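Local coordinates for putative secreted protein (Streptomyces sp. SirexAA-E, PDB 4PEY), which hydrolyses laminarin and laminarioligosaccharides as an exo-beta-1,3-glucanase, working from the non-reducing ends of the chains and yielding glucose and laminaribiose, at residues 459-464 with 497-502; 464-469 with 504-509. The protein carries 1 engineered substitution. One frame throughout, in Å; residues are numbered along the deposited sequence.

How the contacts relate
Contacts 1 and 2 lie in the second of the two tandem beta-helices of this family 55 enzyme, where chain leaving one coil meets chain leaving the next. The segments come in the order 459-464, 464-469, 497-502, 504-509, so the two contacts interleave and share Pro464; their centres lie about 8 Å apart. Contact 1 starts where the parallel strands 450-458 and 489-498 end, beside bound glucose. Contact 2 lies farther from the centre of the chain, between the loop ahead of strand 470-471 and the short strand 507-508. Phe500 joins them by packing on Ile506 and Gln508, so the loop beside the sugar and the one outside it are packed against each other.

Contact 1: 459-464 with 497-502; sequences KAYDAP and YCYFNV. With BGC (beta-D-glucopyranose), chain B; BGC (beta-D-glucopyranose), chain C.
Lys459 N gives a hydrogen bond of 2.8 Å to Tyr497 O, carrying the parallel pairing of strands 450-458 and 489-498 one residue past engineered Ala458, the position assigned to the proton donor. Beyond it the backbones are joined by a water that donates to Ala460 O and accepts from Tyr499 N; this water sits 3.3 Å above the centre of the Phe500 ring. The aromatic core is an edge-to-face pair: Tyr499 directs its CD2 edge over the centre of the Tyr461 ring, planes at 85°, and its CB lies over the same face, 3.6 Å from Tyr461 CE1. CG of Tyr499 stands anti to the backbone N (chi1 180°); the face of its ring is met by C6 of the chain B glucose, 3.5 Å above its centre. Tyr461 OH lies 3.0 Å from O4 of that glucose, and its ring meets substrate-binding His437 edge-to-face. An alanine at Tyr461 would probably leave the edge of Tyr499 without its aromatic face, freer to turn, and take the phenol from the sugar. One wall of the sugar site is thus two tyrosines packed edge to face, one bringing its hydroxyl close to the sugar, the other laying a ring face against C6.

Contact 2: 464-469 with 504-509; sequences PDQAAI and PDIRQQ
Gln466 lays its terminal amide alongside the backbone of Arg507 and engages both of that residue's peptide groups. OE1 accepts from Arg507 N at 2.8 Å, the donor in the carbonyl plane on a lone pair and the N-H nearly straight at 172°. NE2 in turn donates to Arg507 O at 2.8 Å, with the acceptor close to the amide plane. The amide therefore imitates the edge of a neighbouring strand: the backbone of Gln508 bonds to Gln535 and Glu537, in and just after strand 535-536, while the N and O of the preceding residue are taken up by this one side chain. CG of Gln466 stands anti to the backbone N (chi1 -165°), and the bend at chi2 then turns CD toward the strand. A water donates to both Gln466 OE1 and Asp505 O, so OE1 is gripped by two donors, while the paired bonds to Arg507 N and O fix the rotation of the amide.

Beneath this polar clasp the contact is aliphatic. Ile506 sends CD1 against the backbone at Asp465, 3.7 Å from Asp465 C, and its CG2 meets Ile469 CD1 at 3.8 Å, the two side chains crossing at a slant. Gln508 runs at about a right angle to Ile469, its NE2 held by Tyr477 O. The loop is itself shaped by an Asx motif: Asp465 OD2 accepts from Ala468 N at 3.0 Å, the same N-H also being shared with Asp465 O, at the short 3-10 segment 467-468. Across the way Arg507 folds back, NH1 donating to Ile506 O from above the carbonyl plane. Two hydrogen bonds from one side-chain amide, a shared water and an isoleucine pair thus imply that the loop is registered on strand 507-508 by side chain rather than by backbone pairing.

Contact 1: 459-464 with 497-502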
ATOM      1  N   LYS A 459       8.268  13.181   6.645  1.00 11.64           N
ATOM      2  CA  LYS A 459       9.704  13.328   6.441  1.00 11.56           C
ATOM      3  C   LYS A 459      10.477  12.568   7.520  1.00 13.35           C
ATOM      4  O   LYS A 459       9.905  12.167   8.535  1.00 15.82           O
ATOM      5  CB  LYS A 459      10.088  14.812   6.427  1.00 12.45           C
ATOM      6  CG  LYS A 459       9.563  15.583   5.198  1.00 12.16           C
ATOM      7  CD  LYS A 459      10.095  15.043   3.866  1.00 13.05           C
ATOM      8  CE  LYS A 459      11.614  15.093   3.777  1.00 13.11           C
ATOM      9  NZ  LYS A 459      12.144  14.469   2.525  1.00 13.32           N
ATOM     10  N   ALA A 460      11.764  12.342   7.278  1.00 11.97           N
ATOM     11  CA  ALA A 460      12.641  11.717   8.272  1.00 10.99           C
ATOM     12  C   ALA A 460      12.577  12.470   9.599  1.00 13.28           C
ATOM     13  O   ALA A 460      12.681  13.693   9.617  1.00 14.20           O
ATOM     14  CB  ALA A 460      14.081  11.680   7.764  1.00 11.56           C
ATOM     15  N   TYR A 461      12.422  11.741  10.704  1.00 12.95           N
ATOM     16  CA  TYR A 461      12.358  12.371  12.028  1.00 11.64           C
ATOM     17  C   TYR A 461      13.747  12.655  12.592  1.00 15.13           C
ATOM     18  O   TYR A 461      13.904  13.490  13.498  1.00 15.36           O
ATOM     19  CB  TYR A 461      11.616  11.492  13.041  1.00 13.40           C
ATOM     20  CG  TYR A 461      10.197  11.121  12.697  1.00 16.21           C
ATOM     21  CD1 TYR A 461       9.485  11.798  11.711  1.00 17.30           C
ATOM     22  CD2 TYR A 461       9.561  10.089  13.377  1.00 17.91           C
ATOM     23  CE1 TYR A 461       8.171  11.446  11.409  1.00 18.40           C
ATOM     24  CE2 TYR A 461       8.258   9.734  13.087  1.00 17.96           C
ATOM     25  CZ  TYR A 461       7.569  10.414  12.104  1.00 19.13           C
ATOM     26  OH  TYR A 461       6.274  10.057  11.817  1.00 20.40           O
ATOM     27  N   ASP A 462      14.744  11.936  12.083  1.00 15.20           N
ATOM     28  CA  ASP A 462      16.017  11.831  12.785  1.00 14.46           C
ATOM     29  C   ASP A 462      17.171  12.583  12.121  1.00 14.78           C
ATOM     30  O   ASP A 462      18.340  12.348  12.438  1.00 15.55           O
ATOM     31  CB  ASP A 462      16.382  10.346  12.995  1.00 15.78           C
ATOM     32  CG  ASP A 462      16.305   9.504  11.721  1.00 16.77           C
ATOM     33  OD1 ASP A 462      15.876  10.000  10.659  1.00 15.60           O
ATOM     34  OD2 ASP A 462      16.661   8.310  11.806  1.00 18.51           O
ATOM     35  N   ALA A 463      16.841  13.515  11.235  1.00 14.58           N
ATOM     36  CA  ALA A 463      17.847  14.427  10.701  1.00 14.66           C
ATOM     37  C   ALA A 463      18.510  15.147  11.873  1.00 16.03           C
ATOM     38  O   ALA A 463      17.824  15.750  12.694  1.00 15.85           O
ATOM     39  CB  ALA A 463      17.217  15.422   9.740  1.00 15.67           C
ATOM     40  N   PRO A 464      19.846  15.071  11.968  1.00 16.52           N
ATOM     41  CA  PRO A 464      20.492  15.612  13.173  1.00 17.70           C
ATOM     42  C   PRO A 464      20.562  17.137  13.206  1.00 17.98           C
ATOM     43  O   PRO A 464      20.592  17.731  14.291  1.00 17.15           O
ATOM     44  CB  PRO A 464      21.900  15.001  13.120  1.00 19.59           C
ATOM     45  CG  PRO A 464      22.130  14.658  11.695  1.00 20.34           C
ATOM     46  CD  PRO A 464      20.775  14.284  11.137  1.00 17.91           C
ATOM     47  N   TYR A 497       4.107  15.519   6.035  1.00 10.63           N
ATOM     48  CA  TYR A 497       4.113  15.919   7.450  1.00 10.37           C
ATOM     49  C   TYR A 497       5.536  15.883   8.002  1.00 10.64           C
ATOM     50  O   TYR A 497       6.334  15.039   7.593  1.00 12.42           O
ATOM     51  CB  TYR A 497       3.209  15.009   8.298  1.00 11.59           C
ATOM     52  CG  TYR A 497       1.934  14.583   7.604  1.00 11.84           C
ATOM     53  CD1 TYR A 497       1.181  15.487   6.855  1.00 10.96           C
ATOM     54  CD2 TYR A 497       1.483  13.271   7.693  1.00 11.00           C
ATOM     55  CE1 TYR A 497       0.028  15.090   6.197  1.00 12.32           C
ATOM     56  CE2 TYR A 497       0.339  12.866   7.034  1.00 12.04           C
ATOM     57  CZ  TYR A 497      -0.394  13.781   6.300  1.00 11.44           C
ATOM     58  OH  TYR A 497      -1.545  13.376   5.649  1.00 12.59           O
ATOM     59  N   CYS A 498       5.875  16.784   8.923  1.00 10.78           N
ATOM     60  CA  CYS A 498       7.198  16.713   9.541  1.00 10.40           C
ATOM     61  C   CYS A 498       7.112  16.524  11.053  1.00 11.33           C
ATOM     62  O   CYS A 498       6.154  16.928  11.713  1.00 12.41           O
ATOM     63  CB  CYS A 498       8.053  17.949   9.205  1.00 11.40           C
ATOM     64  SG  CYS A 498       7.616  19.506  10.020  1.00 12.21           S
ATOM     65  N   TYR A 499       8.137  15.878  11.584  1.00 11.88           N
ATOM     66  CA  TYR A 499       8.264  15.628  13.007  1.00 13.74           C
ATOM     67  C   TYR A 499       9.756  15.462  13.269  1.00 13.37           C
ATOM     68  O   TYR A 499      10.257  14.359  13.492  1.00 13.55           O
ATOM     69  CB  TYR A 499       7.448  14.400  13.423  1.00 14.30           C
ATOM     70  CG  TYR A 499       7.491  14.030  14.887  1.00 16.21           C
ATOM     71  CD1 TYR A 499       6.919  14.852  15.859  1.00 16.59           C
ATOM     72  CD2 TYR A 499       8.066  12.832  15.296  1.00 16.22           C
ATOM     73  CE1 TYR A 499       6.940  14.493  17.206  1.00 16.88           C
ATOM     74  CE2 TYR A 499       8.091  12.467  16.626  1.00 18.16           C
ATOM     75  CZ  TYR A 499       7.533  13.294  17.576  1.00 19.37           C
ATOM     76  OH  TYR A 499       7.571  12.903  18.891  1.00 23.42           O
ATOM     77  N   PHE A 500      10.465  16.584  13.205  1.00 12.95           N
ATOM     78  CA  PHE A 500      11.897  16.585  13.436  1.00 12.84           C
ATOM     79  C   PHE A 500      12.151  16.540  14.941  1.00 14.72           C
ATOM     80  O   PHE A 500      12.468  17.554  15.561  1.00 14.52           O
ATOM     81  CB  PHE A 500      12.547  17.818  12.785  1.00 13.20           C
ATOM     82  CG  PHE A 500      12.540  17.786  11.273  1.00 13.31           C
ATOM     83  CD1 PHE A 500      13.446  16.998  10.578  1.00 15.02           C
ATOM     84  CD2 PHE A 500      11.637  18.560  10.547  1.00 11.95           C
ATOM     85  CE1 PHE A 500      13.446  16.969   9.174  1.00 15.53           C
ATOM     86  CE2 PHE A 500      11.637  18.538   9.148  1.00 13.82           C
ATOM     87  CZ  PHE A 500      12.540  17.740   8.465  1.00 13.82           C
ATOM     88  N   ASN A 501      11.999  15.365  15.543  1.00 14.92           N
ATOM     89  CA  ASN A 501      12.044  15.302  17.002  1.00 14.53           C
ATOM     90  C   ASN A 501      13.468  15.281  17.540  1.00 15.74           C
ATOM     91  O   ASN A 501      13.702  15.702  18.671  1.00 18.21           O
ATOM     92  CB  ASN A 501      11.232  14.104  17.536  1.00 18.16           C
ATOM     93  CG  ASN A 501      11.813  12.754  17.145  1.00 21.21           C
ATOM     94  OD1 ASN A 501      12.493  12.618  16.133  1.00 23.61           O
ATOM     95  ND2 ASN A 501      11.525  11.738  17.955  1.00 26.81           N
ATOM     96  N   VAL A 502      14.423  14.830  16.730  1.00 14.71           N
ATOM     97  CA  VAL A 502      15.825  14.894  17.136  1.00 16.22           C
ATOM     98  C   VAL A 502      16.301  16.353  17.171  1.00 16.56           C
ATOM     99  O   VAL A 502      17.005  16.761  18.099  1.00 18.23           O
ATOM    100  CB  VAL A 502      16.729  14.054  16.199  1.00 16.73           C
ATOM    101  CG1 VAL A 502      18.214  14.325  16.480  1.00 17.25           C
ATOM    102  CG2 VAL A 502      16.420  12.564  16.365  1.00 17.34           C
TER
HETATM  103  C2  BGC B   2       1.579  10.643  13.317  1.00 14.67           C
HETATM  104  C3  BGC B   2       2.784   9.734  13.521  1.00 15.44           C
HETATM  105  C4  BGC B   2       3.905  10.509  14.195  1.00 17.08           C
HETATM  106  C5  BGC B   2       3.383  11.141  15.475  1.00 17.39           C
HETATM  107  C6  BGC B   2       4.491  11.926  16.166  1.00 22.19           C
HETATM  108  C1  BGC B   2       1.195  11.372  14.599  1.00 14.53           C
HETATM  109  O2  BGC B   2       0.484   9.850  12.911  1.00 15.22           O
HETATM  110  O3  BGC B   2       3.159   9.315  12.191  0.51 17.62           O
HETATM  111  O4  BGC B   2       4.986   9.632  14.450  1.00 19.33           O
HETATM  112  O5  BGC B   2       2.323  12.024  15.153  1.00 16.42           O
HETATM  113  O6  BGC B   2       4.001  12.450  17.383  1.00 23.81           O
HETATM  114  C2  BGC C   3       4.040   7.669  10.708  0.51 14.11           C
HETATM  115  C3  BGC C   3       4.572   6.241  10.621  0.51 15.30           C
HETATM  116  C4  BGC C   3       5.279   5.878  11.917  0.51 16.26           C
HETATM  117  C5  BGC C   3       4.330   6.073  13.088  0.51 17.33           C
HETATM  118  C6  BGC C   3       4.995   5.682  14.399  0.51 20.52           C
HETATM  119  C1  BGC C   3       3.283   7.922  12.015  0.51 15.90           C
HETATM  120  O2  BGC C   3       3.200   7.924   9.591  0.51 14.78           O
HETATM  121  O3  BGC C   3       5.487   6.138   9.551  0.51 15.27           O
HETATM  122  O4  BGC C   3       5.746   4.550  11.872  0.51 15.41           O
HETATM  123  O5  BGC C   3       3.985   7.438  13.145  0.51 18.46           O
HETATM  124  O6  BGC C   3       5.985   6.632  14.721  0.51 26.24           O
HETATM  125  O   HOH W   1      10.418  15.266   9.940  1.00 14.83           O

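Contact 2: 464-469 with 504-509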
ATOM      1  N   PRO A 464      19.846  15.071  11.968  1.00 16.52           N
ATOM      2  CA  PRO A 464      20.492  15.612  13.173  1.00 17.70           C
ATOM      3  C   PRO A 464      20.562  17.137  13.206  1.00 17.98           C
ATOM      4  O   PRO A 464      20.592  17.731  14.291  1.00 17.15           O
ATOM      5  CB  PRO A 464      21.900  15.001  13.120  1.00 19.59           C
ATOM      6  CG  PRO A 464      22.130  14.658  11.695  1.00 20.34           C
ATOM      7  CD  PRO A 464      20.775  14.284  11.137  1.00 17.91           C
ATOM      8  N   ASP A 465      20.601  17.758  12.031  1.00 17.12           N
ATOM      9  CA  ASP A 465      20.702  19.206  11.944  1.00 16.65           C
ATOM     10  C   ASP A 465      20.334  19.660  10.538  1.00 15.76           C
ATOM     11  O   ASP A 465      20.088  18.833   9.650  1.00 16.60           O
ATOM     12  CB  ASP A 465      22.109  19.696  12.338  1.00 18.86           C
ATOM     13  CG  ASP A 465      23.228  19.005  11.564  1.00 22.74           C
ATOM     14  OD1 ASP A 465      24.297  18.764  12.171  1.00 30.47           O
ATOM     15  OD2 ASP A 465      23.067  18.714  10.362  1.00 22.20           O
ATOM     16  N   GLN A 466      20.271  20.974  10.349  1.00 15.73           N
ATOM     17  CA  GLN A 466      19.889  21.546   9.067  1.00 15.55           C
ATOM     18  C   GLN A 466      20.840  21.129   7.941  1.00 16.51           C
ATOM     19  O   GLN A 466      20.400  20.797   6.837  1.00 16.92           O
ATOM     20  CB  GLN A 466      19.836  23.069   9.171  1.00 15.64           C
ATOM     21  CG  GLN A 466      19.103  23.724   8.018  1.00 14.29           C
ATOM     22  CD  GLN A 466      17.624  23.381   8.031  1.00 14.56           C
ATOM     23  OE1 GLN A 466      16.940  23.619   9.030  1.00 15.59           O
ATOM     24  NE2 GLN A 466      17.125  22.791   6.931  1.00 14.05           N
ATOM     25  N   ALA A 467      22.139  21.131   8.230  1.00 16.65           N
ATOM     26  CA  ALA A 467      23.151  20.785   7.234  1.00 17.17           C
ATOM     27  C   ALA A 467      22.952  19.386   6.659  1.00 18.22           C
ATOM     28  O   ALA A 467      23.280  19.133   5.495  1.00 19.22           O
ATOM     29  CB  ALA A 467      24.536  20.899   7.840  1.00 19.61           C
ATOM     30  N   ALA A 468      22.420  18.483   7.478  1.00 17.40           N
ATOM     31  CA  ALA A 468      22.272  17.082   7.092  1.00 17.28           C
ATOM     32  C   ALA A 468      21.273  16.894   5.958  1.00 18.30           C
ATOM     33  O   ALA A 468      21.302  15.876   5.270  1.00 19.21           O
ATOM     34  CB  ALA A 468      21.858  16.246   8.295  1.00 19.17           C
ATOM     35  N   ILE A 469      20.381  17.863   5.769  1.00 17.20           N
ATOM     36  CA  ILE A 469      19.398  17.754   4.696  1.00 17.98           C
ATOM     37  C   ILE A 469      19.504  18.919   3.709  1.00 16.95           C
ATOM     38  O   ILE A 469      18.574  19.190   2.957  1.00 16.95           O
ATOM     39  CB  ILE A 469      17.948  17.658   5.248  1.00 17.48           C
ATOM     40  CG1 ILE A 469      17.582  18.875   6.111  1.00 17.16           C
ATOM     41  CG2 ILE A 469      17.761  16.342   6.006  1.00 17.29           C
ATOM     42  CD1 ILE A 469      16.125  18.886   6.572  1.00 17.52           C
ATOM     43  N   PRO A 504      14.234  19.856  16.584  1.00 14.48           N
ATOM     44  CA  PRO A 504      13.010  20.558  16.180  1.00 13.71           C
ATOM     45  C   PRO A 504      13.239  21.987  15.699  1.00 13.70           C
ATOM     46  O   PRO A 504      12.263  22.662  15.360  1.00 15.51           O
ATOM     47  CB  PRO A 504      12.153  20.536  17.455  1.00 16.91           C
ATOM     48  CG  PRO A 504      13.131  20.378  18.566  1.00 17.68           C
ATOM     49  CD  PRO A 504      14.239  19.525  18.019  1.00 16.00           C
ATOM     50  N   ASP A 505      14.489  22.440  15.644  1.00 13.67           N
ATOM     51  CA  ASP A 505      14.780  23.749  15.057  1.00 13.86           C
ATOM     52  C   ASP A 505      14.889  23.695  13.533  1.00 13.80           C
ATOM     53  O   ASP A 505      14.990  24.731  12.870  1.00 14.62           O
ATOM     54  CB  ASP A 505      16.062  24.331  15.636  1.00 17.31           C
ATOM     55  CG  ASP A 505      15.942  24.634  17.106  1.00 21.64           C
ATOM     56  OD1 ASP A 505      14.812  24.920  17.557  1.00 22.19           O
ATOM     57  OD2 ASP A 505      16.972  24.587  17.807  1.00 27.51           O
ATOM     58  N   ILE A 506      14.859  22.487  12.981  1.00 13.40           N
ATOM     59  CA  ILE A 506      14.994  22.295  11.542  1.00 13.10           C
ATOM     60  C   ILE A 506      13.835  22.913  10.755  1.00 13.18           C
ATOM     61  O   ILE A 506      12.696  23.001  11.238  1.00 13.58           O
ATOM     62  CB  ILE A 506      15.148  20.780  11.229  1.00 14.13           C
ATOM     63  CG1 ILE A 506      16.574  20.346  11.589  1.00 14.86           C
ATOM     64  CG2 ILE A 506      14.857  20.437   9.754  1.00 15.31           C
ATOM     65  CD1 ILE A 506      16.823  18.860  11.511  1.00 15.63           C
ATOM     66  N   ARG A 507      14.161  23.388   9.558  1.00 11.95           N
ATOM     67  CA  ARG A 507      13.188  23.876   8.591  1.00 12.07           C
ATOM     68  C   ARG A 507      13.211  23.021   7.325  1.00 14.26           C
ATOM     69  O   ARG A 507      14.282  22.675   6.812  1.00 14.55           O
ATOM     70  CB  ARG A 507      13.474  25.335   8.230  1.00 13.56           C
ATOM     71  CG  ARG A 507      13.219  26.290   9.381  1.00 13.40           C
ATOM     72  CD  ARG A 507      11.754  26.254   9.796  1.00 13.11           C
ATOM     73  NE  ARG A 507      11.455  27.179  10.890  1.00 14.22           N
ATOM     74  CZ  ARG A 507      11.346  26.836  12.172  1.00 13.55           C
ATOM     75  NH1 ARG A 507      11.499  25.570  12.558  1.00 13.74           N
ATOM     76  NH2 ARG A 507      11.058  27.766  13.076  1.00 13.78           N
ATOM     77  N   GLN A 508      12.021  22.695   6.834  1.00 12.00           N
ATOM     78  CA  GLN A 508      11.835  21.968   5.582  1.00 12.30           C
ATOM     79  C   GLN A 508      11.278  22.980   4.592  1.00 13.55           C
ATOM     80  O   GLN A 508      10.210  23.527   4.835  1.00 14.33           O
ATOM     81  CB  GLN A 508      10.872  20.792   5.782  1.00 12.59           C
ATOM     82  CG  GLN A 508      10.466  20.048   4.507  1.00 13.45           C
ATOM     83  CD  GLN A 508      11.523  19.067   4.017  1.00 13.39           C
ATOM     84  OE1 GLN A 508      12.349  18.569   4.794  1.00 13.94           O
ATOM     85  NE2 GLN A 508      11.498  18.778   2.721  1.00 14.85           N
ATOM     86  N   GLN A 509      11.988  23.277   3.505  1.00 12.31           N
ATOM     87  CA  GLN A 509      11.537  24.379   2.652  1.00 12.23           C
ATOM     88  C   GLN A 509      10.141  24.129   2.080  1.00 13.16           C
ATOM     89  O   GLN A 509       9.303  25.036   2.042  1.00 14.80           O
ATOM     90  CB  GLN A 509      12.531  24.631   1.520  1.00 15.42           C
ATOM     91  CG  GLN A 509      12.335  25.952   0.816  1.00 20.28           C
ATOM     92  CD  GLN A 509      13.626  26.469   0.184  1.00 25.74           C
ATOM     93  OE1 GLN A 509      14.714  26.343   0.752  1.00 28.83           O
ATOM     94  NE2 GLN A 509      13.506  27.054  -0.986  1.00 28.67           N
TER
HETATM   95  O   HOH W   2      17.003  25.485  11.008  1.00 18.18           O